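Local atomic coordinates of endo-beta-1,4-glucanase (cellulase B) (Bacillus halodurans, PDB entry 4V2X), a protein that probably hydrolyses beta-1,4-linked glucans through a glycoside hydrolase family 5 catalytic module joined to an immunoglobulin-like module and a family 46 carbohydrate-binding module. Residues A[480-486]-A[498-504]; A[554-560]-A[572-578]. All coordinates share one frame; numbering follows the deposited sequence.

Contact 1 of 2, residues A[480-486]-A[498-504]; sequences YRTPVLQ and PASFNGN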
# COMPACT_ATOMS: atom_id res chain seq x y z
N TYR A 480 16.92 -53.00 -22.68
CA TYR A 480 15.52 -52.84 -23.07
C TYR A 480 15.21 -53.47 -24.43
O TYR A 480 16.11 -53.71 -25.25
CB TYR A 480 15.15 -51.35 -23.10
CG TYR A 480 15.67 -50.61 -24.32
CD1 TYR A 480 17.00 -50.20 -24.39
CD2 TYR A 480 14.85 -50.33 -25.40
CE1 TYR A 480 17.49 -49.54 -25.50
CE2 TYR A 480 15.33 -49.66 -26.51
CZ TYR A 480 16.65 -49.26 -26.55
OH TYR A 480 17.15 -48.59 -27.66
N ARG A 481 13.93 -53.76 -24.63
CA ARG A 481 13.37 -54.05 -25.96
C ARG A 481 12.21 -53.09 -26.17
O ARG A 481 11.73 -52.46 -25.23
CB ARG A 481 12.82 -55.46 -26.06
CG ARG A 481 13.53 -56.50 -25.22
CD ARG A 481 12.80 -57.82 -25.31
NE ARG A 481 12.69 -58.28 -26.69
CZ ARG A 481 11.57 -58.66 -27.29
NH1 ARG A 481 10.41 -58.69 -26.64
NH2 ARG A 481 11.61 -59.05 -28.56
N THR A 482 11.72 -53.03 -27.40
CA THR A 482 10.55 -52.20 -27.69
C THR A 482 9.42 -52.60 -26.73
O THR A 482 9.11 -53.79 -26.60
CB THR A 482 10.10 -52.35 -29.16
OG1 THR A 482 11.09 -51.74 -30.01
CG2 THR A 482 8.76 -51.66 -29.39
N PRO A 483 8.85 -51.61 -26.03
CA PRO A 483 7.72 -51.92 -25.16
C PRO A 483 6.48 -52.21 -25.99
O PRO A 483 6.36 -51.70 -27.10
CB PRO A 483 7.53 -50.65 -24.32
CG PRO A 483 8.42 -49.61 -24.90
CD PRO A 483 9.09 -50.16 -26.12
N VAL A 484 5.59 -53.04 -25.46
CA VAL A 484 4.43 -53.49 -26.19
C VAL A 484 3.20 -53.23 -25.34
O VAL A 484 3.16 -53.61 -24.17
CB VAL A 484 4.51 -55.00 -26.52
CG1 VAL A 484 3.32 -55.43 -27.36
CG2 VAL A 484 5.81 -55.32 -27.24
N LEU A 485 2.22 -52.55 -25.92
CA LEU A 485 0.92 -52.36 -25.31
C LEU A 485 -0.09 -53.25 -26.02
O LEU A 485 0.08 -53.57 -27.20
CB LEU A 485 0.48 -50.90 -25.41
CG LEU A 485 1.42 -49.91 -24.73
CD1 LEU A 485 0.97 -48.48 -25.01
CD2 LEU A 485 1.51 -50.15 -23.23
N GLN A 486 -1.13 -53.65 -25.30
CA GLN A 486 -2.11 -54.56 -25.87
C GLN A 486 -3.49 -53.94 -25.94
O GLN A 486 -3.87 -53.12 -25.09
CB GLN A 486 -2.17 -55.86 -25.06
CG GLN A 486 -0.83 -56.55 -24.85
CD GLN A 486 -0.22 -57.10 -26.13
OE1 GLN A 486 -0.81 -57.02 -27.21
NE2 GLN A 486 0.97 -57.67 -26.02
N PRO A 498 -2.91 -53.43 -20.80
CA PRO A 498 -1.85 -54.41 -20.53
C PRO A 498 -0.57 -53.98 -21.24
O PRO A 498 -0.60 -53.66 -22.44
CB PRO A 498 -2.41 -55.71 -21.13
CG PRO A 498 -3.88 -55.49 -21.24
CD PRO A 498 -4.07 -54.03 -21.47
N ALA A 499 0.53 -53.95 -20.50
CA ALA A 499 1.76 -53.35 -20.99
C ALA A 499 2.99 -54.16 -20.61
O ALA A 499 3.21 -54.47 -19.44
CB ALA A 499 1.90 -51.94 -20.45
N SER A 500 3.78 -54.51 -21.62
CA SER A 500 5.09 -55.10 -21.41
C SER A 500 6.10 -53.98 -21.50
O SER A 500 6.47 -53.57 -22.60
CB SER A 500 5.38 -56.15 -22.49
OG SER A 500 4.41 -57.19 -22.45
N PHE A 501 6.55 -53.49 -20.35
CA PHE A 501 7.48 -52.37 -20.32
C PHE A 501 8.85 -52.76 -20.88
O PHE A 501 9.56 -51.92 -21.41
CB PHE A 501 7.59 -51.77 -18.92
CG PHE A 501 6.37 -50.99 -18.51
CD1 PHE A 501 6.18 -49.69 -18.95
CD2 PHE A 501 5.41 -51.57 -17.70
CE1 PHE A 501 5.06 -48.97 -18.58
CE2 PHE A 501 4.28 -50.85 -17.33
CZ PHE A 501 4.10 -49.56 -17.77
N ASN A 502 9.18 -54.05 -20.77
CA ASN A 502 10.37 -54.61 -21.42
C ASN A 502 11.65 -53.82 -21.12
O ASN A 502 12.42 -53.49 -22.02
CB ASN A 502 10.14 -54.75 -22.94
CG ASN A 502 9.24 -55.92 -23.29
OD1 ASN A 502 9.11 -56.87 -22.51
ND2 ASN A 502 8.63 -55.87 -24.47
N GLY A 503 11.86 -53.51 -19.84
CA GLY A 503 13.06 -52.80 -19.39
C GLY A 503 13.02 -51.29 -19.54
O GLY A 503 14.01 -50.62 -19.23
N ASN A 504 11.90 -50.75 -20.01
CA ASN A 504 11.76 -49.31 -20.23
C ASN A 504 11.11 -48.59 -19.06
O ASN A 504 10.34 -49.17 -18.30
CB ASN A 504 10.92 -49.04 -21.48
CG ASN A 504 11.61 -49.48 -22.74
OD1 ASN A 504 12.43 -48.75 -23.29
ND2 ASN A 504 11.29 -50.69 -23.21
O HOH W 1 9.98 -59.48 -23.59
O HOH W 2 1.92 -57.19 -23.25
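Val484 and Ser500 form an antiparallel hydrogen-bonded pair, Val484 N to Ser500 O at 3.0 Å and Ser500 N to Val484 O at 2.8 Å, and beyond them the chain of Ser500 bends into a type I' turn from Phe501 to Asn504, where Arg481 N still binds Asn502 O. Past Pro483, which has no N-H to give, asparagine side chains supplement this one backbone bond. The amide of Asn504 reaches across through ND2, which lies 2.7 Å from Arg481 O with the acceptor in the amide plane; the same nitrogen also donates to Phe501 O inside the turn, and OD1 is taken by Ser566. With both ends gripped, the amide is fixed in rotation, and Pro483 CG packs against ND2 from across. Replacing Asn504 by an alanine would probably leave Arg481 O without this donor and set the turn less firmly against the incoming chain. Asn502 makes a second such bridge: with CG beside the backbone N (chi1 -76°) its amide is turned to 480-486, and ND2 gives a nearly straight bond to Thr482 O at 3.0 Å, tilted from the carbonyl plane. A water joins Asn502 OD1 to Arg481 NH1. On the buried face Leu485 CD2 presses on Ala499 CB at 3.3 Å, a tight fit; on the Val484 and Ser500 face a second water links Gln486 NE2 to Ser500 OG. This is the open end of the beta hairpin of strands 484-491 and 495-500, stitched by asparagines where the carbohydrate-binding module takes over from the strand ending at Tyr480.

Contact 2 of 2, residues A[554-560]-A[572-578]; sequences RDGEVRL and YTIIKNG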
# COMPACT_ATOMS: atom_id res chain seq x y z
N ARG A 554 -13.84 -36.14 -24.34
CA ARG A 554 -15.14 -36.32 -24.98
C ARG A 554 -15.18 -37.66 -25.70
O ARG A 554 -14.14 -38.22 -26.05
CB ARG A 554 -15.45 -35.17 -25.94
CG ARG A 554 -14.62 -35.13 -27.20
CD ARG A 554 -15.32 -34.32 -28.29
NE ARG A 554 -14.54 -34.32 -29.52
CZ ARG A 554 -13.57 -33.45 -29.81
NH1 ARG A 554 -13.24 -32.47 -28.96
NH2 ARG A 554 -12.93 -33.56 -30.97
N ASP A 555 -16.39 -38.19 -25.91
CA ASP A 555 -16.56 -39.41 -26.69
C ASP A 555 -15.91 -39.24 -28.06
O ASP A 555 -15.96 -38.16 -28.65
CB ASP A 555 -18.04 -39.75 -26.87
CG ASP A 555 -18.69 -40.28 -25.61
OD1 ASP A 555 -18.03 -40.39 -24.56
OD2 ASP A 555 -19.90 -40.59 -25.68
N GLY A 556 -15.30 -40.31 -28.56
CA GLY A 556 -14.59 -40.27 -29.83
C GLY A 556 -13.25 -40.98 -29.74
O GLY A 556 -13.01 -41.76 -28.82
N GLU A 557 -12.38 -40.70 -30.71
CA GLU A 557 -11.15 -41.46 -30.86
C GLU A 557 -9.96 -40.57 -30.52
O GLU A 557 -9.83 -39.46 -31.03
CB GLU A 557 -11.02 -41.98 -32.29
CG GLU A 557 -9.87 -42.96 -32.46
CD GLU A 557 -9.83 -43.59 -33.83
OE1 GLU A 557 -10.92 -43.88 -34.37
OE2 GLU A 557 -8.72 -43.80 -34.37
N VAL A 558 -9.10 -41.09 -29.65
CA VAL A 558 -7.95 -40.36 -29.14
C VAL A 558 -6.69 -41.17 -29.42
O VAL A 558 -6.65 -42.38 -29.19
CB VAL A 558 -8.11 -40.12 -27.63
CG1 VAL A 558 -6.80 -39.69 -26.97
CG2 VAL A 558 -9.21 -39.08 -27.39
N ARG A 559 -5.66 -40.49 -29.93
CA ARG A 559 -4.36 -41.11 -30.13
C ARG A 559 -3.47 -40.79 -28.95
O ARG A 559 -3.28 -39.62 -28.61
CB ARG A 559 -3.70 -40.63 -31.43
CG ARG A 559 -2.38 -41.33 -31.72
CD ARG A 559 -1.80 -40.92 -33.07
NE ARG A 559 -1.63 -39.47 -33.18
CZ ARG A 559 -0.64 -38.76 -32.63
NH1 ARG A 559 0.31 -39.36 -31.92
NH2 ARG A 559 -0.60 -37.44 -32.80
N LEU A 560 -2.95 -41.83 -28.32
CA LEU A 560 -1.99 -41.69 -27.24
C LEU A 560 -0.60 -41.95 -27.79
O LEU A 560 -0.42 -42.79 -28.67
CB LEU A 560 -2.30 -42.69 -26.13
CG LEU A 560 -3.69 -42.64 -25.53
CD1 LEU A 560 -3.83 -43.71 -24.46
CD2 LEU A 560 -3.99 -41.27 -24.95
N TYR A 572 -0.93 -45.58 -29.42
CA TYR A 572 -2.04 -46.40 -28.97
C TYR A 572 -3.31 -45.61 -29.22
O TYR A 572 -3.30 -44.38 -29.15
CB TYR A 572 -1.88 -46.72 -27.48
CG TYR A 572 -2.78 -47.80 -26.93
CD1 TYR A 572 -2.42 -49.15 -26.99
CD2 TYR A 572 -3.98 -47.49 -26.28
CE1 TYR A 572 -3.22 -50.14 -26.46
CE2 TYR A 572 -4.79 -48.47 -25.74
CZ TYR A 572 -4.41 -49.80 -25.84
OH TYR A 572 -5.21 -50.77 -25.30
N THR A 573 -4.39 -46.31 -29.54
CA THR A 573 -5.66 -45.66 -29.78
C THR A 573 -6.67 -46.04 -28.70
O THR A 573 -6.79 -47.21 -28.33
CB THR A 573 -6.21 -46.04 -31.16
OG1 THR A 573 -5.27 -45.62 -32.16
CG2 THR A 573 -7.56 -45.37 -31.42
N ILE A 574 -7.39 -45.05 -28.20
CA ILE A 574 -8.57 -45.31 -27.38
C ILE A 574 -9.81 -44.72 -28.03
O ILE A 574 -9.77 -43.65 -28.64
CB ILE A 574 -8.43 -44.82 -25.92
CG1 ILE A 574 -8.03 -43.35 -25.87
CG2 ILE A 574 -7.41 -45.68 -25.18
CD1 ILE A 574 -8.20 -42.71 -24.51
N ILE A 575 -10.91 -45.46 -27.91
CA ILE A 575 -12.21 -45.01 -28.38
C ILE A 575 -13.10 -44.98 -27.15
O ILE A 575 -13.28 -46.01 -26.48
CB ILE A 575 -12.79 -45.93 -29.47
CG1 ILE A 575 -11.85 -45.94 -30.68
CG2 ILE A 575 -14.18 -45.45 -29.89
CD1 ILE A 575 -12.24 -46.91 -31.77
N LYS A 576 -13.61 -43.80 -26.83
CA LYS A 576 -14.47 -43.61 -25.67
C LYS A 576 -15.93 -43.52 -26.14
O LYS A 576 -16.25 -42.73 -27.03
CB LYS A 576 -14.09 -42.33 -24.93
CG LYS A 576 -14.88 -42.06 -23.66
CD LYS A 576 -14.48 -40.73 -23.05
CE LYS A 576 -15.10 -40.54 -21.67
NZ LYS A 576 -16.57 -40.36 -21.74
N ASN A 577 -16.77 -44.34 -25.54
CA ASN A 577 -18.21 -44.33 -25.78
C ASN A 577 -18.88 -44.37 -24.41
O ASN A 577 -19.02 -45.44 -23.82
CB ASN A 577 -18.63 -45.56 -26.60
CG ASN A 577 -18.34 -45.40 -28.09
OD1 ASN A 577 -17.62 -46.21 -28.69
ND2 ASN A 577 -18.92 -44.38 -28.70
N GLY A 578 -19.27 -43.21 -23.90
CA GLY A 578 -19.77 -43.11 -22.53
C GLY A 578 -18.68 -43.47 -21.53
O GLY A 578 -17.55 -43.00 -21.65
O HOH W 3 -5.97 -43.60 -33.67
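The ring of Tyr572 is met obliquely from the opposite strand by Leu560, whose CD1 lies 4.2 Å from Tyr572 CD2, while Ile574 CG2, a neighbour on the tyrosine's own strand, sits at the ring edge, in its plane. Leu560 and Tyr572 run side by side, pointing the same way, and Leu560 CD1 also lies across Ile574 CG2, so Leu560 CD1 meets both Tyr572 and Ile574. The tyrosine's far end leads away from strand 556-560, to Gln486, the probable partner of its OH. Further along the same buried face, Ile574 CG1 stands between its backbone N and carbonyl carbon (chi1 53°), a placement that brings it to 3.7 Å from Val558 CB. Phe549 and Phe550 of helix 547-551 cover Ile574. Beneath these side chains the strands pair antiparallel, their short axes at 156°, with two N-H to O bonds at each of Gly556-Lys576, Val558-Ile574 and Leu560-Tyr572. The other face is mixed: Thr573 CG2 sits 3.5 Å from Glu557 CG, with Ile575 beside them, while a water donates to Glu557 OE2 and also bonds Thr573 OG1. At the strand ends, Lys576 extends from CB to CE and then bends (chi4 -69°), carrying NZ to Asp555 OD1, 3.2 Å away and nearly in line with the C-O bond. The ammonium of Lys576 also donates from NZ to Gly578 O at 2.8 Å, from above the carbonyl plane. The Asp555 carboxylate receives Gly578 N through weak bonds to both oxygens. The face of Val558, Leu560, Tyr572 and Ile574 thus passes from apolar packing to a charged end at Lys576, where one aspartate receives both an ammonium and a backbone N-H, an arrangement likely to help keep the carboxylate ionised.

Overall arrangement
Contact 1 and contact 2 illustrate how one sheet can hold two hairpins separated along the chain by other strands of the same sheet: 484-491 with 495-500, then 556-564 with 569-577. Contact 1 closes before contact 2 opens along the chain, and their centres are 21 Å apart, yet they touch through Tyr572. Tyr572 OH lies 2.7 Å from Gln486 O, a probable hydrogen bond, and Tyr572 CD1 packs at 3.7 Å on Leu485 CB, so Tyr572 of the second hairpin joins it to the first. Strand 580-585 lies between the two hairpins in the sheet. Both contacts lie in the carbohydrate-binding module, away from the calcium site at Asp216 and Asp217 and from the second calcium position at Phe467.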